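Local coordinates for esterase D (Lactobacillus rhamnosus, PDB 3DKR), which probably hydrolyses carboxylic esters, as an alpha/beta hydrolase with a catalytic triad of the serine type, at residues V122-L134 and G190-A203. Numbering follows the deposited sequence.
Sequences VFSSPILPGKHHL and GQAGQDELVDGRLA. With ACT (acetate ion), chain C.
Gln191 reaches across to Ser125 from strand 187-192, and its side chain ties the strand to the loop that follows strand 119-122. From CB the chain runs to CG, anti to the backbone N (chi1 176°), then bends at chi2, which turns the amide toward Ser125. There OE1 takes two bonds: Ser125 N at 2.8 Å, in the carbonyl plane, and Ser125 OG, which donates at 2.7 Å from above that plane. Serine suits the spot because its short hydroxyl and its own N-H both meet OE1. The other tip, NE2, donates almost straight to Ala192 O (3.0 Å, 171°) and also to Asp195 OD2. A glutamine fits because one flat group accepts and donates at once, and four bonds fix its rotation. Asp195 OD1 accepts from Leu197 N, closing an Asx turn, and from Val198 N, completing an Asx motif, while OD2 also accepts from His226 ND1. The two segments meet again through a single beta bridge between His132 and Val198: His133 N donates to Leu197 O at 2.8 Å, and Asp199 N to Lys131 O at 3.0 Å. Leu202 CB meets Ser125 CB and OG, and its branched apolar end suits the Lys131 methylenes, CD2 lying 3.6 Å from Lys131 CB. Beside exposed Lys131, a water links NZ to Asp199 OD2, and Arg201 grips that carboxylate side-on with NE and NH2. Loops following neighbouring parallel strands thus converge on the alpha/beta-hydrolase site: Asp195 and His226 are the predicted charge relay, and OG of Ser101, the predicted nucleophile, is hydrogen-bonded to Ser125 O and weakly to Ser124 OG.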
# COMPACT_ATOMS: atom_id res chain seq x y z
N VAL A 122 -1.37 6.57 3.62
CA VAL A 122 -1.21 5.16 3.90
C VAL A 122 -2.40 4.60 4.66
O VAL A 122 -3.07 5.31 5.42
CB VAL A 122 0.08 4.89 4.69
CG1 VAL A 122 1.30 5.55 3.99
CG2 VAL A 122 -0.05 5.38 6.13
N PHE A 123 -2.64 3.31 4.45
CA PHE A 123 -3.64 2.57 5.18
C PHE A 123 -3.00 1.61 6.19
O PHE A 123 -3.73 0.85 6.84
CB PHE A 123 -4.51 1.75 4.23
CG PHE A 123 -5.18 2.55 3.14
CD1 PHE A 123 -5.56 3.88 3.34
CD2 PHE A 123 -5.49 1.95 1.94
CE1 PHE A 123 -6.21 4.58 2.33
CE2 PHE A 123 -6.15 2.64 0.95
CZ PHE A 123 -6.50 3.95 1.14
N SER A 124 -1.67 1.63 6.28
CA SER A 124 -0.93 0.99 7.38
C SER A 124 0.49 1.54 7.42
O SER A 124 0.96 2.18 6.47
CB SER A 124 -0.91 -0.53 7.23
OG SER A 124 -0.60 -1.15 8.48
N SER A 125 1.15 1.33 8.56
CA SER A 125 2.52 1.83 8.75
C SER A 125 3.51 1.20 7.80
O SER A 125 3.30 0.10 7.31
CB SER A 125 2.95 1.56 10.18
OG SER A 125 2.19 2.36 11.07
N PRO A 126 4.61 1.91 7.51
CA PRO A 126 5.60 1.34 6.61
C PRO A 126 6.31 0.13 7.20
O PRO A 126 6.24 -0.12 8.41
CB PRO A 126 6.59 2.50 6.40
CG PRO A 126 6.44 3.35 7.60
CD PRO A 126 5.01 3.24 8.01
N ILE A 127 7.01 -0.59 6.32
CA ILE A 127 7.85 -1.71 6.67
C ILE A 127 9.22 -1.15 6.97
O ILE A 127 9.94 -0.77 6.04
CB ILE A 127 7.90 -2.72 5.51
CG1 ILE A 127 6.50 -3.26 5.21
CG2 ILE A 127 8.86 -3.87 5.81
CD1 ILE A 127 6.39 -4.06 3.94
N LEU A 128 9.56 -1.08 8.26
CA LEU A 128 10.83 -0.51 8.73
C LEU A 128 11.60 -1.52 9.60
O LEU A 128 11.00 -2.40 10.22
CB LEU A 128 10.58 0.78 9.52
CG LEU A 128 10.21 1.98 8.64
CD1 LEU A 128 9.70 3.12 9.51
CD2 LEU A 128 11.38 2.47 7.80
N PRO A 129 12.93 -1.37 9.68
CA PRO A 129 13.71 -2.42 10.34
C PRO A 129 13.33 -2.59 11.80
O PRO A 129 13.24 -1.61 12.54
CB PRO A 129 15.16 -1.96 10.16
CG PRO A 129 15.07 -0.49 9.85
CD PRO A 129 13.77 -0.29 9.15
N GLY A 130 13.07 -3.84 12.18
CA GLY A 130 12.78 -4.22 13.55
C GLY A 130 11.34 -4.04 13.99
O GLY A 130 11.01 -4.36 15.13
N LYS A 131 10.48 -3.56 13.08
CA LYS A 131 9.12 -3.14 13.42
C LYS A 131 8.02 -3.92 12.71
O LYS A 131 6.91 -3.40 12.49
CB LYS A 131 8.97 -1.66 13.10
CG LYS A 131 10.06 -0.78 13.70
CD LYS A 131 9.99 -0.80 15.20
CE LYS A 131 10.82 0.32 15.84
NZ LYS A 131 10.58 0.39 17.30
N HIS A 132 8.33 -5.16 12.33
CA HIS A 132 7.36 -6.00 11.64
C HIS A 132 7.45 -7.46 12.02
O HIS A 132 8.50 -7.97 12.44
CB HIS A 132 7.45 -5.83 10.11
CG HIS A 132 8.84 -5.76 9.56
ND1 HIS A 132 9.63 -6.88 9.39
CD2 HIS A 132 9.56 -4.71 9.11
CE1 HIS A 132 10.79 -6.51 8.86
NE2 HIS A 132 10.77 -5.20 8.67
N HIS A 133 6.31 -8.13 11.89
CA HIS A 133 6.19 -9.57 12.02
C HIS A 133 5.67 -10.12 10.69
O HIS A 133 4.56 -10.65 10.63
CB HIS A 133 5.20 -9.92 13.14
CG HIS A 133 5.67 -9.54 14.51
ND1 HIS A 133 5.73 -8.23 14.94
CD2 HIS A 133 6.04 -10.30 15.56
CE1 HIS A 133 6.15 -8.20 16.19
NE2 HIS A 133 6.35 -9.44 16.59
N LEU A 134 6.46 -9.96 9.63
CA LEU A 134 6.06 -10.38 8.28
C LEU A 134 6.52 -11.79 7.92
O LEU A 134 6.02 -12.37 6.94
CB LEU A 134 6.60 -9.39 7.24
CG LEU A 134 5.79 -8.09 7.21
CD1 LEU A 134 6.59 -7.03 6.48
CD2 LEU A 134 4.43 -8.29 6.52
N GLY A 190 -3.98 5.95 8.07
CA GLY A 190 -4.85 5.00 8.72
C GLY A 190 -4.05 3.82 9.23
O GLY A 190 -3.12 3.36 8.56
N GLN A 191 -4.39 3.33 10.42
CA GLN A 191 -3.64 2.25 11.04
C GLN A 191 -4.56 1.35 11.87
O GLN A 191 -5.32 1.84 12.71
CB GLN A 191 -2.57 2.84 11.95
CG GLN A 191 -1.77 1.82 12.73
CD GLN A 191 -1.08 0.82 11.86
OE1 GLN A 191 -0.25 1.19 11.02
NE2 GLN A 191 -1.38 -0.46 12.07
N ALA A 192 -4.47 0.05 11.63
CA ALA A 192 -5.19 -0.96 12.41
C ALA A 192 -4.70 -0.96 13.86
O ALA A 192 -3.50 -0.92 14.11
CB ALA A 192 -4.98 -2.34 11.78
N GLY A 193 -5.65 -1.05 14.80
CA GLY A 193 -5.33 -1.06 16.24
C GLY A 193 -4.97 -2.43 16.82
O GLY A 193 -4.54 -2.51 17.99
N GLN A 194 -5.14 -3.50 16.05
CA GLN A 194 -4.72 -4.85 16.44
C GLN A 194 -3.88 -5.45 15.32
O GLN A 194 -4.04 -6.60 14.91
CB GLN A 194 -5.95 -5.71 16.76
CG GLN A 194 -6.77 -5.18 17.93
CD GLN A 194 -6.08 -5.35 19.29
OE1 GLN A 194 -5.06 -6.05 19.42
NE2 GLN A 194 -6.63 -4.69 20.32
N ASP A 195 -2.92 -4.66 14.86
CA ASP A 195 -2.13 -5.03 13.70
C ASP A 195 -1.10 -6.10 14.04
O ASP A 195 -0.15 -5.85 14.80
CB ASP A 195 -1.43 -3.80 13.11
CG ASP A 195 -0.95 -4.04 11.68
OD1 ASP A 195 -0.37 -5.12 11.41
OD2 ASP A 195 -1.16 -3.15 10.82
N GLU A 196 -1.28 -7.27 13.43
CA GLU A 196 -0.43 -8.42 13.64
C GLU A 196 0.83 -8.47 12.77
O GLU A 196 1.67 -9.36 12.97
CB GLU A 196 -1.23 -9.71 13.41
CG GLU A 196 -1.51 -10.06 11.94
CD GLU A 196 -2.65 -9.30 11.27
OE1 GLU A 196 -3.09 -8.23 11.79
OE2 GLU A 196 -3.10 -9.78 10.20
N LEU A 197 0.97 -7.54 11.82
CA LEU A 197 2.06 -7.58 10.87
C LEU A 197 3.06 -6.44 11.03
O LEU A 197 4.23 -6.63 10.78
CB LEU A 197 1.54 -7.59 9.43
CG LEU A 197 0.69 -8.78 9.00
CD1 LEU A 197 0.36 -8.63 7.54
CD2 LEU A 197 1.44 -10.09 9.25
N VAL A 198 2.60 -5.26 11.43
CA VAL A 198 3.50 -4.13 11.68
C VAL A 198 3.15 -3.46 13.00
O VAL A 198 2.01 -3.56 13.46
CB VAL A 198 3.48 -3.09 10.53
CG1 VAL A 198 3.87 -3.75 9.20
CG2 VAL A 198 2.13 -2.40 10.44
N ASP A 199 4.15 -2.80 13.59
CA ASP A 199 4.00 -2.11 14.86
C ASP A 199 3.25 -0.81 14.57
O ASP A 199 3.80 0.12 14.00
CB ASP A 199 5.39 -1.84 15.43
CG ASP A 199 5.37 -1.17 16.79
OD1 ASP A 199 4.30 -0.67 17.21
OD2 ASP A 199 6.45 -1.11 17.43
N GLY A 200 1.97 -0.76 14.94
CA GLY A 200 1.15 0.40 14.67
C GLY A 200 1.65 1.69 15.26
O GLY A 200 1.23 2.77 14.84
N ARG A 201 2.52 1.62 16.27
CA ARG A 201 3.11 2.83 16.82
C ARG A 201 3.86 3.64 15.75
O ARG A 201 4.05 4.86 15.89
CB ARG A 201 4.05 2.49 17.97
CG ARG A 201 3.30 2.12 19.22
CD ARG A 201 4.21 1.62 20.33
NE ARG A 201 4.91 0.42 19.96
CZ ARG A 201 5.73 -0.24 20.77
NH1 ARG A 201 5.92 0.19 22.01
NH2 ARG A 201 6.35 -1.34 20.36
N LEU A 202 4.29 2.97 14.68
CA LEU A 202 4.96 3.67 13.58
C LEU A 202 4.08 4.75 12.95
O LEU A 202 4.59 5.72 12.38
CB LEU A 202 5.40 2.68 12.49
CG LEU A 202 6.74 2.00 12.69
CD1 LEU A 202 6.91 1.48 14.10
CD2 LEU A 202 6.87 0.86 11.65
N ALA A 203 2.77 4.58 13.03
CA ALA A 203 1.85 5.55 12.44
C ALA A 203 2.05 6.93 13.09
O ALA A 203 1.98 7.95 12.42
CB ALA A 203 0.41 5.08 12.59
C ACT C . 9.61 -10.31 10.72
O ACT C . 8.94 -11.35 10.88
OXT ACT C . 9.18 -9.50 9.87
CH3 ACT C . 10.86 -10.04 11.51
O HOH W 1 -3.47 -1.05 8.97
O HOH W 2 7.97 1.04 17.95